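Local coordinates for protein UspA1 (Moraxella catarrhalis, PDB 3NTN) that acts as a trimeric autotransporter adhesin of the outer membrane, binding fibronectin and the receptor CEACAM1 and responding to mechanical force, at the interface of chains A and B. Residues are numbered along the deposited sequence; one frame, centred on the assembly and turned at random. Chains: chain A/B, UspA1.

Contact 1: the interface of chains A and B. Residues chain A 122, 124, 153-156; chain B 165-166.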
loop_
_atom_site.group_PDB
_atom_site.type_symbol
_atom_site.label_atom_id
_atom_site.label_comp_id
_atom_site.label_asym_id
_atom_site.label_seq_id
_atom_site.Cartn_x
_atom_site.Cartn_y
_atom_site.Cartn_z
ATOM N N ALA A 122 -11.312 -3.062 5.748
ATOM C CA ALA A 122 -12.315 -3.839 4.985
ATOM C C ALA A 122 -12.024 -3.968 3.455
ATOM O O ALA A 122 -11.637 -3.005 2.794
ATOM C CB ALA A 122 -13.741 -3.343 5.235
ATOM N N LYS A 124 -13.294 -4.453 -0.425
ATOM C CA LYS A 124 -14.274 -3.724 -1.218
ATOM C C LYS A 124 -14.176 -4.180 -2.679
ATOM O O LYS A 124 -13.075 -4.385 -3.205
ATOM C CB LYS A 124 -13.996 -2.210 -1.101
ATOM C CG LYS A 124 -15.236 -1.323 -1.258
ATOM C CD LYS A 124 -14.798 0.142 -1.088
ATOM C CE LYS A 124 -15.593 1.063 -1.985
ATOM N NZ LYS A 124 -15.694 2.328 -1.266
ATOM N N VAL A 153 -7.079 -2.714 -3.360
ATOM C CA VAL A 153 -6.206 -2.612 -2.233
ATOM C C VAL A 153 -6.870 -1.744 -1.196
ATOM O O VAL A 153 -7.251 -0.612 -1.492
ATOM C CB VAL A 153 -4.859 -1.997 -2.665
ATOM C CG1 VAL A 153 -3.942 -1.824 -1.454
ATOM C CG2 VAL A 153 -4.198 -2.925 -3.691
ATOM N N SER A 154 -7.048 -2.239 0.028
ATOM C CA SER A 154 -7.761 -1.401 1.027
ATOM C C SER A 154 -6.839 -0.982 2.097
ATOM O O SER A 154 -5.969 -1.782 2.524
ATOM C CB SER A 154 -8.920 -2.163 1.664
ATOM O OG SER A 154 -9.586 -1.323 2.605
ATOM N N VAL A 155 -6.963 0.282 2.504
ATOM C CA VAL A 155 -6.166 0.791 3.619
ATOM C C VAL A 155 -6.970 1.093 4.867
ATOM O O VAL A 155 -6.405 1.549 5.867
ATOM C CB VAL A 155 -5.318 2.027 3.243
ATOM C CG1 VAL A 155 -4.394 1.708 2.091
ATOM C CG2 VAL A 155 -6.192 3.298 2.939
ATOM N N GLY A 156 -8.279 0.847 4.849
ATOM C CA GLY A 156 -9.073 1.056 6.051
ATOM C C GLY A 156 -10.502 0.589 5.888
ATOM O O GLY A 156 -10.743 -0.349 5.136
ATOM N N VAL B 165 -8.696 1.872 -1.874
ATOM C CA VAL B 165 -9.986 2.268 -1.279
ATOM C C VAL B 165 -9.904 2.589 0.222
ATOM O O VAL B 165 -8.929 2.200 0.903
ATOM C CB VAL B 165 -11.098 1.203 -1.505
ATOM C CG1 VAL B 165 -11.337 0.929 -3.048
ATOM C CG2 VAL B 165 -10.823 -0.070 -0.702
ATOM N N HIS B 166 -10.888 3.318 0.731
ATOM C CA HIS B 166 -10.845 3.802 2.123
ATOM C C HIS B 166 -9.612 4.648 2.456
ATOM O O HIS B 166 -9.002 4.527 3.532
ATOM C CB HIS B 166 -10.979 2.637 3.077
ATOM C CG HIS B 166 -12.228 1.853 2.865
ATOM N ND1 HIS B 166 -13.482 2.431 2.919
ATOM C CD2 HIS B 166 -12.427 0.543 2.613
ATOM C CE1 HIS B 166 -14.398 1.503 2.698
ATOM N NE2 HIS B 166 -13.784 0.354 2.495
HETATM O O HOH W 1 -13.323 3.740 -1.011
#
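Strand 164-165 of chain B, with B:His166 just past its end, lies alongside strand 153-154 of chain A, while from the chain A loop A:Lys124 comes up on the side of B:Val165 away from that strand and A:Ala122 lies by the B:His166 ring. The pairing is a parallel beta bridge between A:Ser154 and B:Val165. Its evidence is two backbone hydrogen bonds: B:Val165 N gives to A:Val153 O at 2.9 Å, and A:Val155 N gives to B:Val165 O at 3.2 Å, nearly straight at 176°. Between the two chain A segments sits the B:Val165 side chain. B:Val165 CG2 meets the methylene CB of A:Ser154 at 3.7 Å, and B:Val165 CB lies 3.9 Å from A:Lys124 CD. The lysine starts with CG roughly opposite its backbone N (chi1 -151°) and stays extended at chi2, which carries CD past the valine to the imidazole. There A:Lys124 CD is 3.7 Å from B:His166 NE2. The hydroxyl OG of A:Ser154 lies in the imidazole plane at its CD2 edge, and A:Ser154 OG itself donates to A:Ala122 O at 2.7 Å, tilted 34° from that carbonyl plane. This bond probably ties the loop to the strand beside the histidine. Bends at chi3 and chi4 steer the lysine amine nitrogen to a water that bridges the two chains: its O lies 2.8 Å from A:Lys124 NZ and on a nearly straight line from B:His166 N-H.

Contact 2: the interface of chains A and B. Residues chain A 170, 172, 184; chain B 129, 132, 134, 142.
A:Ile172 forms the apolar centre, its CB set 3.8 Å from the methyl CB of B:Ala132 on strand 132-134. Its two branches diverge from there: CG2, opposite the backbone N, points to CG2 of B:Val134 at 4.2 Å, whereas CG1 (chi1 -54°) turns toward CE2 at the rim of the B:Phe142 ring. The phenyl ring carries the packing from the isoleucine to A:Gln184. CG of this glutamine stands over one face of the ring, 3.8 Å from the centroid and displaced toward the rim, a CH-pi contact. The side chain crosses the phenyl at about a right angle, and its amide plane is turned 69° from the ring plane, placing NE2 3.7 Å from CD2 of B:Phe142. Farther out, the glutamine amide is held within chain A by two hydrogen bonds to the backbone of A:Gly170. NE2 gives to A:Gly170 O at 2.6 Å, in the carbonyl plane and on a lone pair, and the acceptor is only 2° out of the amide plane; OE1 accepts from A:Gly170 N at 3.0 Å. This double grip should limit rotation of the amide and so fix the methylene presented to the phenylalanine. CG1 of B:Val129 packs beside the same glycine carbonyl. In the fold, the site lies at the start of the stalk, where the loop leading to helix 182-217 and the first turn of that helix lean against strand 132-134 and the loops beside it, probably the neck of the neighbouring subunit.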
loop_
_atom_site.group_PDB
_atom_site.type_symbol
_atom_site.label_atom_id
_atom_site.label_comp_id
_atom_site.label_asym_id
_atom_site.label_seq_id
_atom_site.Cartn_x
_atom_site.Cartn_y
_atom_site.Cartn_z
ATOM N N GLY A 170 2.833 11.929 -8.899
ATOM C CA GLY A 170 2.447 11.071 -10.035
ATOM C C GLY A 170 2.571 11.749 -11.377
ATOM O O GLY A 170 2.409 12.967 -11.503
ATOM N N ILE A 172 1.219 13.127 -14.597
ATOM C CA ILE A 172 -0.066 13.778 -14.886
ATOM C C ILE A 172 -0.213 13.816 -16.398
ATOM O O ILE A 172 0.394 14.665 -17.069
ATOM C CB ILE A 172 -0.193 15.257 -14.303
ATOM C CG1 ILE A 172 0.100 15.376 -12.763
ATOM C CG2 ILE A 172 -1.558 15.930 -14.749
ATOM C CD1 ILE A 172 -0.737 14.383 -11.798
ATOM N N GLN A 184 -0.184 18.194 -6.079
ATOM C CA GLN A 184 -0.557 18.198 -7.476
ATOM C C GLN A 184 -1.965 18.744 -7.619
ATOM O O GLN A 184 -2.237 19.502 -8.559
ATOM C CB GLN A 184 -0.399 16.801 -8.077
ATOM C CG GLN A 184 1.092 16.339 -8.001
ATOM C CD GLN A 184 1.286 14.969 -8.564
ATOM O OE1 GLN A 184 0.947 13.979 -7.912
ATOM N NE2 GLN A 184 1.752 14.886 -9.831
ATOM N N VAL B 129 8.776 13.746 -11.331
ATOM C CA VAL B 129 7.685 14.575 -11.842
ATOM C C VAL B 129 7.610 15.847 -11.019
ATOM O O VAL B 129 6.976 15.889 -9.994
ATOM C CB VAL B 129 6.299 13.833 -11.804
ATOM C CG1 VAL B 129 5.293 14.645 -12.528
ATOM C CG2 VAL B 129 6.396 12.481 -12.464
ATOM N N ALA B 132 4.048 19.503 -15.031
ATOM C CA ALA B 132 3.282 18.853 -16.076
ATOM C C ALA B 132 2.692 19.903 -16.980
ATOM O O ALA B 132 2.362 21.014 -16.523
ATOM C CB ALA B 132 2.134 17.971 -15.469
ATOM N N VAL B 134 -0.492 20.332 -19.551
ATOM C CA VAL B 134 -1.795 19.826 -19.960
ATOM C C VAL B 134 -2.351 20.830 -20.958
ATOM O O VAL B 134 -2.692 21.954 -20.584
ATOM C CB VAL B 134 -2.736 19.729 -18.750
ATOM C CG1 VAL B 134 -4.101 19.214 -19.174
ATOM C CG2 VAL B 134 -2.105 18.876 -17.663
ATOM N N PHE B 142 5.402 20.683 -7.834
ATOM C CA PHE B 142 5.025 19.436 -7.183
ATOM C C PHE B 142 6.072 19.020 -6.119
ATOM O O PHE B 142 7.298 19.040 -6.350
ATOM C CB PHE B 142 4.917 18.293 -8.197
ATOM C CG PHE B 142 3.909 18.517 -9.309
ATOM C CD1 PHE B 142 2.841 19.416 -9.172
ATOM C CD2 PHE B 142 3.988 17.762 -10.472
ATOM C CE1 PHE B 142 1.943 19.589 -10.182
ATOM C CE2 PHE B 142 3.059 17.933 -11.478
ATOM C CZ PHE B 142 2.048 18.842 -11.338
#

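About 25 Å separates the centres of contact 1 and contact 2, and they have no residues in common. Both join chain A to chain B, but in opposite senses: contact 1 takes the 165-166 segment from chain B, whereas contact 2 takes the nearby 170-172 segment, with the helix that follows, from chain A. In a cyclic trimer this stretch of each subunit would therefore engage both of its neighbours. Strand pairing in contact 1 and side-chain packing in contact 2 probably work together to interlock the three chains where the beta-roll head passes into the coiled-coil stalk.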